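Lipolytic enzyme (PDB 2VPT) removes acetyl groups from acetylated xylan as the catalytic domain of a cellulosomal family 3 carbohydrate esterase of the SGNH hydrolase clan. Local coordinates at residues 4-9 with 40-45; 17-22 with 176-181; 46-51 with 59-64; 85-90 with 119-124; 128-133 with 164-169. All coordinates share one frame; numbering follows the deposited sequence. Where two conformers were deposited one is given.

Contact 1. Residues 4-9 with 40-45; sequences KTIKIM and LSIDFV. With CA (calcium ion), chain B.
Lys7 and Asp43 run side by side from adjacent strands and point the same way. The lysine chain is extended beyond CG, with CE 3.9 Å from Asp43 OD2; its NZ stays 4.9 Å from the same oxygen, not in contact, though the opposite charges may attract. Asp43 CG stands anti to the backbone N (chi1 -175°), and OD1 binds the calcium ion at 2.4 Å. Phe44 O, Asp57, Asp59 and two waters complete the coordination. Further along this face the hydroxyls of Thr5 and Ser41 meet, OG1 to OG at 2.8 Å, while Thr5 CG2 turns to Asp43 CB. Strand 41-44 pairs in parallel with strand 5-12, which also borders strand 86-90 in the central sheet of an SGNH hydrolase. Ile6 N and Ile8 N donate to Ser41 O and Asp43 O; Ile6 O and Ile8 O receive Asp43 N and Val45 N. On the reverse face Ile8 lies alongside Phe44, its CB 4.0 Å from the ring atom CD1, while Ile8 O sits in the ring plane at the edge. Ile42 chi2 (-57°) swings CD1 back toward the partner strand, where it meets Ile8 CD1 at 3.9 Å and Ile6 CB at 4.1 Å. The Val45 and Lys7 side chains cross at about a right angle, CG1 of Val45 against CB and CG of Lys7, and selenomethionine Met9 brings CG within 3.4 Å of Val45 O.

Contact 2. Residues 17-22 with 176-181; sequences EGMGGG and GLHLSE
Selenomethionine Met19 lays its CB over the centre of the His178 imidazole, a CH-pi contact of 3.6 Å to the ring centroid, only 3° from the ring normal. The two side chains lie side by side and point the same way, and the selenium lies 3.8 Å from CE1 of His178, oblique to the ring. Met19 O meets His178 CB at 3.4 Å. Next along the chain, Gly20, having no side chain, brings its CA within 3.7 Å of that same CB. One backbone hydrogen bond then joins the loops: Gly21 N donates to Leu179 O at 2.9 Å, in the carbonyl plane and nearly straight (164°). Beyond this shell, the His178 ring is held at both nitrogens, ND1 bonded to Asp175 OD2 and NE2 to Ser14 OG, an arrangement consistent with the Ser-His-Asp triad of SGNH hydrolases. These two bonds fix the rotation of the ring whose face Met19 CB covers. Trp174 of the second subunit also meets the His178 ring, and Met24 of that subunit packs on Met19. The 17-22 loop leaves helix 14-17 through Gly18, which has positive phi, and leads on to helix 28-37. Ser180, at the N-cap of helix 181-203, caps Gly183 N through OG and bonds Thr170 O with the same atom, while Leu179 packs onto Tyr184 and Ile187 of that helix.

Contact 3. Residues 46-51 with 59-64; sequences GSQRSG and DHEGHS. With CA (calcium ion), chain B.
Gln48 bends at chi2 (-82°), placing CD above the His63 ring, while His60 holds CG between its backbone N and carbonyl carbon (chi1 64°), the crowded position, where the imidazole can pass under Gln48. Gln48 CB lies over the His60 face toward the rim, 3.2 Å from CE1. The Gln48 amide stacks on the His63 ring with planes 10° apart, NE2 being 3.4 Å from CD2, and the same NE2 donates to Gly62 O at 2.9 Å within the plane of its own amide. His60 is gripped at both nitrogens: ND1 accepts from Gly62 N in the ring plane at 2.9 Å, and NE2 donates at 2.9 Å to Ser50 OG, which also bonds Met24 O. Glu61 OE2 takes Ser47 N from above its carboxylate plane, 2.8 Å away. In one of two deposited conformers of Arg49, Asp59 OD1 lies over a face of the guanidinium with NH1 at 2.6 Å, a salt bridge that the second conformer leaves doubtful. The other carboxylate oxygen, OD2, binds the calcium ion. Trp78 and Trp66 meet the His63 ring, and the second subunit makes backbone hydrogen bonds with Arg49. Gln48 and His60 form a hydrogen-bonded antiparallel pair, Arg49 and Asp59 a non-hydrogen-bonded one. This is a short beta hairpin, with strand 59-62 also joined to strand 5-12 and Asp59 contributing to the calcium site.

Contact 4. Residues 85-90 with 119-124; sequences DVVFLW and PNVTLF
Phe124 packs against Val86 and Phe88 where two parallel strands, 86-90 and 122-124, meet in the central sheet as the ends of a beta-alpha-beta crossover through helices 93-99 and 104-117. From its CB, 4.0 Å from Phe88 CD1, the side chain lies alongside Phe88 and points the same way. CG remains 4.2 Å from that atom, and CD2 is 3.7 Å from both Phe88 CE1 and Val86 CG1. CD2 lies in plane at the edge of the Phe88 ring, and so does Val86 CG1 at that of Phe124. CE2 stays beside the same methyl at 3.8 Å. On this face helix 181-203 covers the pair, Thr195 touching both phenylalanines. On the other face Leu123 CD1 reaches Val87 CG1 at 3.6 Å, under helix 104-117. Thr122 N donates to Asp85 O, Val87 N to Thr122 O, Phe124 N to Val87 O and Leu89 N to Phe124 O. At the Asp85 end a water donates to Asp85 O (2.7 Å) and Asn120 O (3.2 Å).

Contact 5. Residues 128-133 with 164-169; sequences YYPWPE and IQFDRN
Tyr129 touches Ile164 through its root: CB lies 3.9 Å from the methyl CG2. Its ring meets Phe166 obliquely, Tyr129 CD1 4.3 Å from Phe166 CE1, and its hydroxyl bonds Leu177 O in the loop that carries His178. Pro130 follows as the centre of an inverse gamma turn, closed by Trp131 N donating to Tyr129 O at 2.8 Å. The pyrrolidine touches both its partners with one side, CD 3.6 Å from Ile164 CG2 and CG 4.0 Å from Phe166 CB; Pro130 and Phe166 slide past each other in opposite directions. Trp131 CB comes within 3.6 Å of Phe166 CZ. Its CG stands anti to the backbone N (chi1 -170°), which puts CG 3.9 Å from Phe166 CZ, and Trp131 CE3 meets Phe166 CE2 at 4.0 Å. The two side chains cross at about a right angle, yet the planes of the five-membered ring of Trp131 and the Phe166 ring are only 29° apart and so displaced that the rings barely overlap. Trp131 NE1 bonds Gly176 O, and a cis peptide bond leads on to Pro132. Ile164 is backed by Ile187 and Ile190 of helix 181-203, while Ile172 touches both Trp131 and Phe166. No hydrogen bond joins the two segments, and the polar tips of Tyr129 and Trp131 are spent on carbonyls of the 176-181 loop. The contact thus rests on shape and dispersion between apolar atoms.

In the fold
From the N terminus, contact 1 closes the first loop, pairing strand 5-12 with strand 41-44 around helices 14-17 and 28-37. Contact 2 starts within that loop, at 17-22, and ends near the C-terminal helix, so the two cross. Contacts 3, 4 and 5 follow one another in series, all within the long span that contact 2 closes. Contact 3 is the hairpin after strand 41-44 and shares the calcium ion with contact 1. Contact 4 extends the same sheet beyond strand 5-12, on which contacts 1, 3 and 4 converge. Contact 5 joins the loop after strand 122-126 to the approach to helix 168-171 and touches contact 2.

Contact 1. Residues 4-9 with 40-45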
# COMPACT_ATOMS: atom_id res chain seq x y z
N LYS A 4 29.12 -5.96 -3.98
CA LYS A 4 28.33 -6.30 -2.77
C LYS A 4 26.89 -5.84 -2.98
O LYS A 4 26.66 -4.71 -3.43
CB LYS A 4 28.91 -5.60 -1.53
CG LYS A 4 28.20 -5.99 -0.24
CD LYS A 4 28.46 -5.02 0.89
CE LYS A 4 27.44 -5.22 2.01
NZ LYS A 4 27.75 -4.38 3.21
N THR A 5 25.94 -6.73 -2.68
CA THR A 5 24.52 -6.32 -2.60
C THR A 5 24.35 -5.41 -1.39
O THR A 5 24.79 -5.74 -0.30
CB THR A 5 23.56 -7.52 -2.48
OG1 THR A 5 23.61 -8.30 -3.68
CG2 THR A 5 22.12 -7.05 -2.27
N ILE A 6 23.72 -4.26 -1.64
CA ILE A 6 23.44 -3.25 -0.61
C ILE A 6 21.97 -3.37 -0.19
O ILE A 6 21.08 -3.24 -1.03
CB ILE A 6 23.66 -1.81 -1.15
CG1 ILE A 6 25.02 -1.68 -1.86
CG2 ILE A 6 23.54 -0.78 -0.02
CD1 ILE A 6 25.26 -0.32 -2.44
N LYS A 7 21.73 -3.63 1.09
CA LYS A 7 20.37 -3.66 1.65
C LYS A 7 19.99 -2.25 2.08
O LYS A 7 20.68 -1.64 2.92
CB LYS A 7 20.26 -4.60 2.84
CG LYS A 7 20.38 -6.08 2.47
CD LYS A 7 20.25 -6.98 3.69
CE LYS A 7 20.16 -8.44 3.28
NZ LYS A 7 19.90 -9.35 4.45
N ILE A 8 18.93 -1.72 1.50
CA ILE A 8 18.45 -0.38 1.75
C ILE A 8 17.03 -0.47 2.30
O ILE A 8 16.18 -1.09 1.68
CB ILE A 8 18.43 0.49 0.48
CG1 ILE A 8 19.83 0.57 -0.16
CG2 ILE A 8 17.90 1.88 0.84
CD1 ILE A 8 19.90 1.34 -1.48
N MSE A 9 16.78 0.15 3.46
CA MSE A 9 15.45 0.17 4.04
C MSE A 9 14.83 1.55 3.86
O MSE A 9 15.24 2.51 4.53
CB MSE A 9 15.50 -0.16 5.52
CG MSE A 9 14.11 -0.30 6.12
SE MSE A 9 14.13 -0.64 8.01
CE MSE A 9 14.31 -1.79 7.86
N LEU A 40 24.70 -1.20 -9.59
CA LEU A 40 24.59 -1.61 -8.22
C LEU A 40 23.61 -2.76 -8.08
O LEU A 40 22.64 -2.84 -8.84
CB LEU A 40 24.13 -0.44 -7.35
CG LEU A 40 25.11 0.73 -7.28
CD1 LEU A 40 24.45 1.90 -6.55
CD2 LEU A 40 26.40 0.31 -6.59
N SER A 41 23.89 -3.62 -7.13
CA SER A 41 22.99 -4.69 -6.70
C SER A 41 22.26 -4.25 -5.44
O SER A 41 22.85 -4.18 -4.37
CB SER A 41 23.78 -5.96 -6.41
OG SER A 41 22.92 -7.00 -6.02
N ILE A 42 20.98 -3.93 -5.59
CA ILE A 42 20.17 -3.34 -4.52
C ILE A 42 19.12 -4.33 -4.04
O ILE A 42 18.41 -4.94 -4.85
CB ILE A 42 19.45 -2.06 -5.02
CG1 ILE A 42 20.48 -1.03 -5.50
CG2 ILE A 42 18.55 -1.47 -3.94
CD1 ILE A 42 21.52 -0.62 -4.47
N ASP A 43 19.02 -4.48 -2.73
CA ASP A 43 17.94 -5.20 -2.08
C ASP A 43 17.20 -4.20 -1.18
O ASP A 43 17.70 -3.79 -0.14
CB ASP A 43 18.51 -6.36 -1.26
CG ASP A 43 17.45 -7.25 -0.64
OD1 ASP A 43 16.24 -7.08 -0.93
OD2 ASP A 43 17.85 -8.13 0.16
N PHE A 44 16.03 -3.76 -1.62
CA PHE A 44 15.16 -2.99 -0.74
C PHE A 44 14.63 -3.93 0.31
O PHE A 44 14.16 -5.03 -0.01
CB PHE A 44 14.00 -2.34 -1.50
CG PHE A 44 14.35 -1.07 -2.25
CD1 PHE A 44 15.15 -0.08 -1.68
CD2 PHE A 44 13.78 -0.80 -3.49
CE1 PHE A 44 15.41 1.09 -2.37
CE2 PHE A 44 14.02 0.38 -4.16
CZ PHE A 44 14.85 1.32 -3.61
N VAL A 45 14.70 -3.54 1.58
CA VAL A 45 14.23 -4.36 2.66
C VAL A 45 13.18 -3.67 3.53
O VAL A 45 13.16 -2.44 3.65
CB VAL A 45 15.42 -4.88 3.53
CG1 VAL A 45 16.39 -5.71 2.69
CG2 VAL A 45 16.15 -3.73 4.23
CA CA B . 13.91 -6.96 -1.19
O HOH W 1 26.28 -3.36 -5.60
O HOH W 2 13.61 -8.79 -2.58
O HOH W 3 13.95 -8.34 0.77

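Contact 2. Residues 17-22 with 176-181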
# COMPACT_ATOMS: atom_id res chain seq x y z
N GLU A 17 5.40 4.89 1.26
CA GLU A 17 4.49 3.82 0.89
C GLU A 17 3.98 4.03 -0.53
O GLU A 17 3.81 3.05 -1.28
CB GLU A 17 3.35 3.67 1.89
CG GLU A 17 2.49 2.43 1.65
CD GLU A 17 1.66 2.02 2.85
OE1 GLU A 17 1.27 2.90 3.66
OE2 GLU A 17 1.39 0.81 2.97
N GLY A 18 3.75 5.28 -0.90
CA GLY A 18 3.45 5.65 -2.28
C GLY A 18 2.02 6.01 -2.62
O GLY A 18 1.53 5.71 -3.71
N MSE A 19 1.32 6.66 -1.70
CA MSE A 19 0.01 7.18 -2.05
C MSE A 19 0.16 8.18 -3.19
O MSE A 19 1.24 8.74 -3.43
CB MSE A 19 -0.67 7.82 -0.84
CG MSE A 19 -1.07 6.83 0.21
SE MSE A 19 -2.23 7.59 1.57
CE MSE A 19 -3.02 6.00 2.25
N GLY A 20 -0.93 8.40 -3.92
CA GLY A 20 -0.90 9.24 -5.11
C GLY A 20 -0.80 8.37 -6.34
O GLY A 20 -1.45 7.31 -6.44
N GLY A 21 0.01 8.81 -7.30
CA GLY A 21 0.22 8.05 -8.53
C GLY A 21 1.34 7.04 -8.40
O GLY A 21 2.19 7.17 -7.53
N GLY A 22 1.32 6.03 -9.26
CA GLY A 22 2.38 5.05 -9.33
C GLY A 22 2.15 3.70 -8.68
O GLY A 22 3.10 2.97 -8.46
N GLY A 176 -4.72 15.61 -4.92
CA GLY A 176 -4.38 16.99 -4.62
C GLY A 176 -3.32 17.20 -3.56
O GLY A 176 -3.02 18.33 -3.22
N LEU A 177 -2.72 16.11 -3.07
CA LEU A 177 -1.74 16.19 -1.97
C LEU A 177 -0.46 15.40 -2.25
O LEU A 177 0.65 15.92 -2.11
CB LEU A 177 -2.40 15.67 -0.69
CG LEU A 177 -1.58 15.59 0.59
CD1 LEU A 177 -1.08 16.97 1.01
CD2 LEU A 177 -2.42 14.96 1.68
N HIS A 178 -0.64 14.14 -2.62
CA HIS A 178 0.47 13.24 -2.88
C HIS A 178 0.96 13.38 -4.30
O HIS A 178 0.24 13.85 -5.19
CB HIS A 178 0.06 11.80 -2.62
CG HIS A 178 -0.23 11.52 -1.19
ND1 HIS A 178 -1.51 11.43 -0.69
CD2 HIS A 178 0.60 11.33 -0.13
CE1 HIS A 178 -1.46 11.18 0.61
NE2 HIS A 178 -0.19 11.13 0.97
N LEU A 179 2.20 12.97 -4.50
CA LEU A 179 2.84 13.05 -5.81
C LEU A 179 2.18 12.15 -6.85
O LEU A 179 1.67 11.08 -6.54
CB LEU A 179 4.33 12.68 -5.69
CG LEU A 179 5.21 13.64 -4.88
CD1 LEU A 179 6.52 12.95 -4.58
CD2 LEU A 179 5.41 14.98 -5.59
N SER A 180 2.23 12.60 -8.10
CA SER A 180 1.93 11.78 -9.26
C SER A 180 3.09 10.86 -9.60
O SER A 180 4.18 10.96 -9.02
CB SER A 180 1.70 12.69 -10.46
OG SER A 180 2.91 13.38 -10.74
N GLU A 181 2.90 9.99 -10.58
CA GLU A 181 3.99 9.16 -11.07
C GLU A 181 5.18 10.02 -11.54
O GLU A 181 6.33 9.70 -11.26
CB GLU A 181 3.48 8.27 -12.20
CG GLU A 181 4.35 7.12 -12.59
CD GLU A 181 3.59 6.12 -13.45
OE1 GLU A 181 3.02 6.55 -14.47
OE2 GLU A 181 3.52 4.92 -13.10

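Contact 3. Residues 46-51 with 59-64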
# COMPACT_ATOMS: atom_id res chain seq x y z
N GLY A 46 12.35 -4.47 4.16
CA GLY A 46 11.25 -3.99 4.98
C GLY A 46 10.10 -4.97 4.92
O GLY A 46 10.06 -5.83 4.03
N SER A 47 9.17 -4.91 5.87
CA SER A 47 8.10 -5.90 5.88
C SER A 47 6.91 -5.51 5.01
O SER A 47 6.16 -6.40 4.57
CB SER A 47 7.65 -6.26 7.30
OG SER A 47 8.73 -6.87 8.00
N GLN A 48 6.74 -4.22 4.71
CA GLN A 48 5.65 -3.81 3.80
C GLN A 48 6.00 -4.29 2.40
O GLN A 48 7.17 -4.51 2.10
CB GLN A 48 5.53 -2.30 3.74
CG GLN A 48 5.29 -1.60 5.08
CD GLN A 48 3.86 -1.63 5.50
OE1 GLN A 48 3.34 -2.68 5.89
NE2 GLN A 48 3.21 -0.48 5.41
N ARG A 49 5.00 -4.48 1.55
CA ARG A 49 5.27 -4.81 0.15
C ARG A 49 4.19 -4.22 -0.73
O ARG A 49 3.00 -4.53 -0.59
CB ARG A 49 5.43 -6.33 -0.04
CG ARG A 49 5.82 -6.77 -1.47
CD ARG A 49 6.87 -7.94 -1.58
NE ARG A 49 6.90 -8.90 -0.48
CZ ARG A 49 7.93 -9.70 -0.16
NH1 ARG A 49 9.08 -9.67 -0.82
NH2 ARG A 49 7.81 -10.53 0.87
N SER A 50 4.61 -3.33 -1.62
CA SER A 50 3.70 -2.67 -2.53
C SER A 50 4.45 -2.08 -3.70
O SER A 50 5.62 -1.73 -3.58
CB SER A 50 2.91 -1.56 -1.84
OG SER A 50 3.71 -0.46 -1.44
N GLY A 51 3.76 -1.94 -4.82
CA GLY A 51 4.35 -1.35 -5.99
C GLY A 51 3.70 -1.85 -7.25
O GLY A 51 2.95 -2.82 -7.23
N ASP A 59 9.70 -4.37 -1.44
CA ASP A 59 9.78 -4.32 0.02
C ASP A 59 10.11 -2.92 0.52
O ASP A 59 10.90 -2.20 -0.08
CB ASP A 59 10.85 -5.28 0.53
CG ASP A 59 10.66 -6.68 -0.00
OD1 ASP A 59 9.53 -7.21 0.05
OD2 ASP A 59 11.66 -7.25 -0.49
N HIS A 60 9.52 -2.54 1.65
CA HIS A 60 9.79 -1.21 2.22
C HIS A 60 9.26 -1.11 3.65
O HIS A 60 8.61 -2.03 4.15
CB HIS A 60 9.20 -0.10 1.35
CG HIS A 60 7.71 -0.12 1.25
ND1 HIS A 60 6.89 0.49 2.18
CD2 HIS A 60 6.89 -0.67 0.33
CE1 HIS A 60 5.63 0.31 1.82
NE2 HIS A 60 5.60 -0.39 0.70
N GLU A 61 9.53 0.03 4.29
CA GLU A 61 8.94 0.37 5.61
C GLU A 61 8.32 1.77 5.56
O GLU A 61 8.53 2.61 6.46
CB GLU A 61 9.95 0.28 6.75
CG GLU A 61 10.31 -1.10 7.20
CD GLU A 61 9.21 -1.93 7.82
OE1 GLU A 61 8.06 -1.50 8.10
OE2 GLU A 61 9.49 -3.13 7.96
N GLY A 62 7.53 2.01 4.52
CA GLY A 62 6.70 3.19 4.41
C GLY A 62 5.33 2.90 4.99
O GLY A 62 4.72 1.89 4.66
N HIS A 63 4.87 3.79 5.86
CA HIS A 63 3.60 3.64 6.56
C HIS A 63 2.76 4.90 6.45
O HIS A 63 3.02 5.89 7.13
CB HIS A 63 3.88 3.33 8.04
CG HIS A 63 4.49 1.99 8.25
ND1 HIS A 63 5.85 1.73 8.14
CD2 HIS A 63 3.90 0.81 8.50
CE1 HIS A 63 6.04 0.43 8.31
NE2 HIS A 63 4.88 -0.14 8.57
N SER A 64 1.78 4.88 5.55
CA SER A 64 0.88 5.99 5.37
C SER A 64 0.25 6.37 6.70
O SER A 64 -0.20 5.51 7.45
CB SER A 64 -0.22 5.64 4.37
OG SER A 64 0.35 5.36 3.10
CA CA B . 13.91 -6.96 -1.19
O HOH W 4 8.25 -7.35 2.44
O HOH W 5 10.03 -5.10 9.72
O HOH W 2 13.61 -8.79 -2.58
O HOH W 3 13.95 -8.34 0.77

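Contact 4. Residues 85-90 with 119-124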
# COMPACT_ATOMS: atom_id res chain seq x y z
N ASP A 85 21.97 -2.09 5.35
CA ASP A 85 23.24 -1.35 5.26
C ASP A 85 22.99 0.16 5.24
O ASP A 85 23.80 0.95 5.74
CB ASP A 85 23.99 -1.77 4.00
CG ASP A 85 24.29 -3.24 3.98
OD1 ASP A 85 24.94 -3.72 4.93
OD2 ASP A 85 23.86 -3.93 3.03
N VAL A 86 21.85 0.56 4.69
CA VAL A 86 21.50 1.95 4.45
C VAL A 86 20.02 2.12 4.79
O VAL A 86 19.21 1.23 4.51
CB VAL A 86 21.71 2.31 2.95
CG1 VAL A 86 21.31 3.75 2.65
CG2 VAL A 86 23.17 2.09 2.53
N VAL A 87 19.69 3.25 5.39
CA VAL A 87 18.32 3.65 5.64
C VAL A 87 18.04 4.94 4.90
O VAL A 87 18.84 5.88 4.98
CB VAL A 87 18.05 3.83 7.16
CG1 VAL A 87 16.68 4.46 7.42
CG2 VAL A 87 18.20 2.51 7.86
N PHE A 88 16.92 4.99 4.18
CA PHE A 88 16.42 6.18 3.53
C PHE A 88 15.25 6.66 4.38
O PHE A 88 14.15 6.10 4.29
CB PHE A 88 15.90 5.89 2.12
CG PHE A 88 16.95 5.60 1.07
CD1 PHE A 88 18.30 5.85 1.24
CD2 PHE A 88 16.53 5.08 -0.15
CE1 PHE A 88 19.20 5.59 0.20
CE2 PHE A 88 17.43 4.82 -1.18
CZ PHE A 88 18.76 5.09 -0.99
N LEU A 89 15.47 7.69 5.19
CA LEU A 89 14.45 8.17 6.12
C LEU A 89 13.77 9.43 5.58
O LEU A 89 14.43 10.41 5.25
CB LEU A 89 15.09 8.44 7.49
CG LEU A 89 14.15 8.92 8.59
CD1 LEU A 89 13.14 7.84 8.94
CD2 LEU A 89 14.93 9.33 9.82
N TRP A 90 12.45 9.40 5.51
CA TRP A 90 11.68 10.52 5.00
C TRP A 90 10.43 10.62 5.85
O TRP A 90 9.45 9.89 5.64
CB TRP A 90 11.37 10.30 3.50
CG TRP A 90 10.70 11.46 2.84
CD1 TRP A 90 10.52 12.72 3.35
CD2 TRP A 90 10.12 11.48 1.54
NE1 TRP A 90 9.85 13.50 2.45
CE2 TRP A 90 9.61 12.77 1.32
CE3 TRP A 90 9.98 10.53 0.52
CZ2 TRP A 90 8.98 13.13 0.14
CZ3 TRP A 90 9.36 10.90 -0.65
CH2 TRP A 90 8.87 12.18 -0.83
N PRO A 119 25.00 0.97 14.83
CA PRO A 119 26.08 1.95 14.76
C PRO A 119 26.80 2.08 13.43
O PRO A 119 27.33 3.16 13.14
CB PRO A 119 27.07 1.46 15.83
CG PRO A 119 26.31 0.61 16.70
CD PRO A 119 25.17 0.02 15.94
N ASN A 120 26.79 1.02 12.62
CA ASN A 120 27.51 1.01 11.34
C ASN A 120 26.65 1.35 10.12
O ASN A 120 27.13 1.32 8.99
CB ASN A 120 28.20 -0.33 11.14
CG ASN A 120 29.33 -0.56 12.14
OD1 ASN A 120 30.00 0.38 12.54
ND2 ASN A 120 29.52 -1.80 12.54
N VAL A 121 25.39 1.69 10.36
CA VAL A 121 24.48 2.00 9.27
C VAL A 121 24.84 3.34 8.63
O VAL A 121 25.45 4.21 9.25
CB VAL A 121 23.01 1.99 9.75
CG1 VAL A 121 22.62 3.31 10.43
CG2 VAL A 121 22.07 1.70 8.59
N THR A 122 24.48 3.49 7.36
CA THR A 122 24.54 4.77 6.67
C THR A 122 23.11 5.28 6.55
O THR A 122 22.21 4.55 6.12
CB THR A 122 25.20 4.63 5.30
OG1 THR A 122 26.57 4.27 5.50
CG2 THR A 122 25.12 5.91 4.48
N LEU A 123 22.90 6.53 6.94
CA LEU A 123 21.56 7.12 7.02
C LEU A 123 21.43 8.34 6.13
O LEU A 123 22.27 9.24 6.15
CB LEU A 123 21.24 7.50 8.48
CG LEU A 123 19.88 8.15 8.76
CD1 LEU A 123 18.70 7.23 8.46
CD2 LEU A 123 19.80 8.61 10.23
N PHE A 124 20.39 8.35 5.31
CA PHE A 124 19.99 9.50 4.52
C PHE A 124 18.68 10.02 5.07
O PHE A 124 17.77 9.25 5.34
CB PHE A 124 19.82 9.10 3.05
CG PHE A 124 21.11 8.75 2.38
CD1 PHE A 124 21.89 9.73 1.83
CD2 PHE A 124 21.57 7.44 2.35
CE1 PHE A 124 23.09 9.43 1.22
CE2 PHE A 124 22.79 7.14 1.74
CZ PHE A 124 23.53 8.14 1.17
O HOH W 6 26.53 0.74 5.91

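Contact 5. Residues 128-133 with 164-169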
# COMPACT_ATOMS: atom_id res chain seq x y z
N TYR A 128 10.90 17.49 2.25
CA TYR A 128 9.74 17.26 1.39
C TYR A 128 9.71 18.19 0.19
O TYR A 128 10.20 19.31 0.21
CB TYR A 128 8.44 17.45 2.20
CG TYR A 128 8.17 16.35 3.19
CD1 TYR A 128 7.22 15.39 2.93
CD2 TYR A 128 8.87 16.27 4.40
CE1 TYR A 128 6.96 14.37 3.85
CE2 TYR A 128 8.61 15.26 5.30
CZ TYR A 128 7.67 14.30 5.01
OH TYR A 128 7.41 13.30 5.93
N TYR A 129 9.09 17.70 -0.88
CA TYR A 129 8.66 18.58 -1.96
C TYR A 129 7.75 19.65 -1.34
O TYR A 129 7.08 19.40 -0.34
CB TYR A 129 7.95 17.79 -3.07
CG TYR A 129 6.78 16.97 -2.59
CD1 TYR A 129 5.50 17.48 -2.63
CD2 TYR A 129 6.97 15.68 -2.07
CE1 TYR A 129 4.42 16.74 -2.17
CE2 TYR A 129 5.90 14.93 -1.61
CZ TYR A 129 4.62 15.47 -1.67
OH TYR A 129 3.54 14.73 -1.22
N PRO A 130 7.74 20.86 -1.89
CA PRO A 130 7.07 22.00 -1.22
C PRO A 130 5.54 22.06 -1.41
O PRO A 130 5.00 23.05 -1.93
CB PRO A 130 7.76 23.20 -1.87
CG PRO A 130 8.01 22.74 -3.26
CD PRO A 130 8.43 21.29 -3.12
N TRP A 131 4.85 21.02 -0.97
CA TRP A 131 3.40 20.94 -1.09
C TRP A 131 2.85 20.04 0.01
O TRP A 131 3.35 18.93 0.18
CB TRP A 131 3.02 20.35 -2.45
CG TRP A 131 1.56 20.46 -2.74
CD1 TRP A 131 0.64 19.47 -2.66
CD2 TRP A 131 0.87 21.63 -3.17
NE1 TRP A 131 -0.60 19.95 -3.01
CE2 TRP A 131 -0.48 21.28 -3.33
CE3 TRP A 131 1.26 22.95 -3.43
CZ2 TRP A 131 -1.46 22.20 -3.74
CZ3 TRP A 131 0.29 23.86 -3.84
CH2 TRP A 131 -1.05 23.48 -4.00
N PRO A 132 1.87 20.52 0.81
CA PRO A 132 1.32 21.87 0.82
C PRO A 132 2.39 22.88 1.25
O PRO A 132 3.40 22.50 1.84
CB PRO A 132 0.21 21.79 1.87
CG PRO A 132 0.59 20.67 2.74
CD PRO A 132 1.26 19.68 1.85
N GLU A 133 2.14 24.16 0.96
CA GLU A 133 3.07 25.24 1.29
C GLU A 133 3.56 25.16 2.74
O GLU A 133 4.73 25.42 3.02
CB GLU A 133 2.38 26.60 1.02
CG GLU A 133 3.10 27.85 1.54
CD GLU A 133 4.13 28.43 0.58
OE1 GLU A 133 4.52 27.74 -0.39
OE2 GLU A 133 4.57 29.58 0.82
N ILE A 164 13.40 19.89 -5.90
CA ILE A 164 12.53 19.54 -7.01
C ILE A 164 12.06 20.78 -7.77
O ILE A 164 11.69 21.78 -7.16
CB ILE A 164 11.31 18.68 -6.52
CG1 ILE A 164 10.48 18.17 -7.70
CG2 ILE A 164 10.44 19.49 -5.53
CD1 ILE A 164 9.48 17.08 -7.30
N GLN A 165 12.12 20.69 -9.10
CA GLN A 165 11.53 21.69 -9.98
C GLN A 165 10.03 21.45 -9.97
O GLN A 165 9.49 20.75 -10.81
CB GLN A 165 12.11 21.55 -11.40
CG GLN A 165 11.42 22.37 -12.50
CD GLN A 165 10.39 21.59 -13.34
OE1 GLN A 165 9.35 22.13 -13.72
NE2 GLN A 165 10.68 20.33 -13.64
N PHE A 166 9.36 22.04 -8.99
CA PHE A 166 7.99 21.66 -8.68
C PHE A 166 6.96 22.32 -9.59
O PHE A 166 6.96 23.54 -9.75
CB PHE A 166 7.67 21.99 -7.21
CG PHE A 166 6.32 21.52 -6.77
CD1 PHE A 166 6.08 20.16 -6.60
CD2 PHE A 166 5.30 22.42 -6.52
CE1 PHE A 166 4.83 19.72 -6.19
CE2 PHE A 166 4.04 21.98 -6.12
CZ PHE A 166 3.81 20.63 -5.95
N ASP A 167 6.10 21.50 -10.17
CA ASP A 167 5.02 21.97 -11.00
C ASP A 167 3.76 21.24 -10.56
O ASP A 167 3.60 20.05 -10.81
CB ASP A 167 5.34 21.69 -12.47
CG ASP A 167 4.31 22.25 -13.42
OD1 ASP A 167 3.21 22.65 -12.98
OD2 ASP A 167 4.61 22.30 -14.62
N ARG A 168 2.88 21.96 -9.88
CA ARG A 168 1.64 21.39 -9.36
C ARG A 168 0.76 20.76 -10.43
O ARG A 168 -0.02 19.84 -10.14
CB ARG A 168 0.87 22.46 -8.58
CG ARG A 168 0.48 23.69 -9.41
CD ARG A 168 0.84 25.01 -8.72
NE ARG A 168 2.24 25.09 -8.31
CZ ARG A 168 3.29 25.24 -9.13
NH1 ARG A 168 3.12 25.31 -10.44
NH2 ARG A 168 4.51 25.30 -8.62
N ASN A 169 0.87 21.25 -11.67
CA ASN A 169 0.08 20.71 -12.78
C ASN A 169 0.61 19.39 -13.37
O ASN A 169 -0.08 18.75 -14.16
CB ASN A 169 -0.05 21.76 -13.89
CG ASN A 169 -0.81 23.00 -13.43
OD1 ASN A 169 -1.84 22.89 -12.76
ND2 ASN A 169 -0.31 24.17 -13.78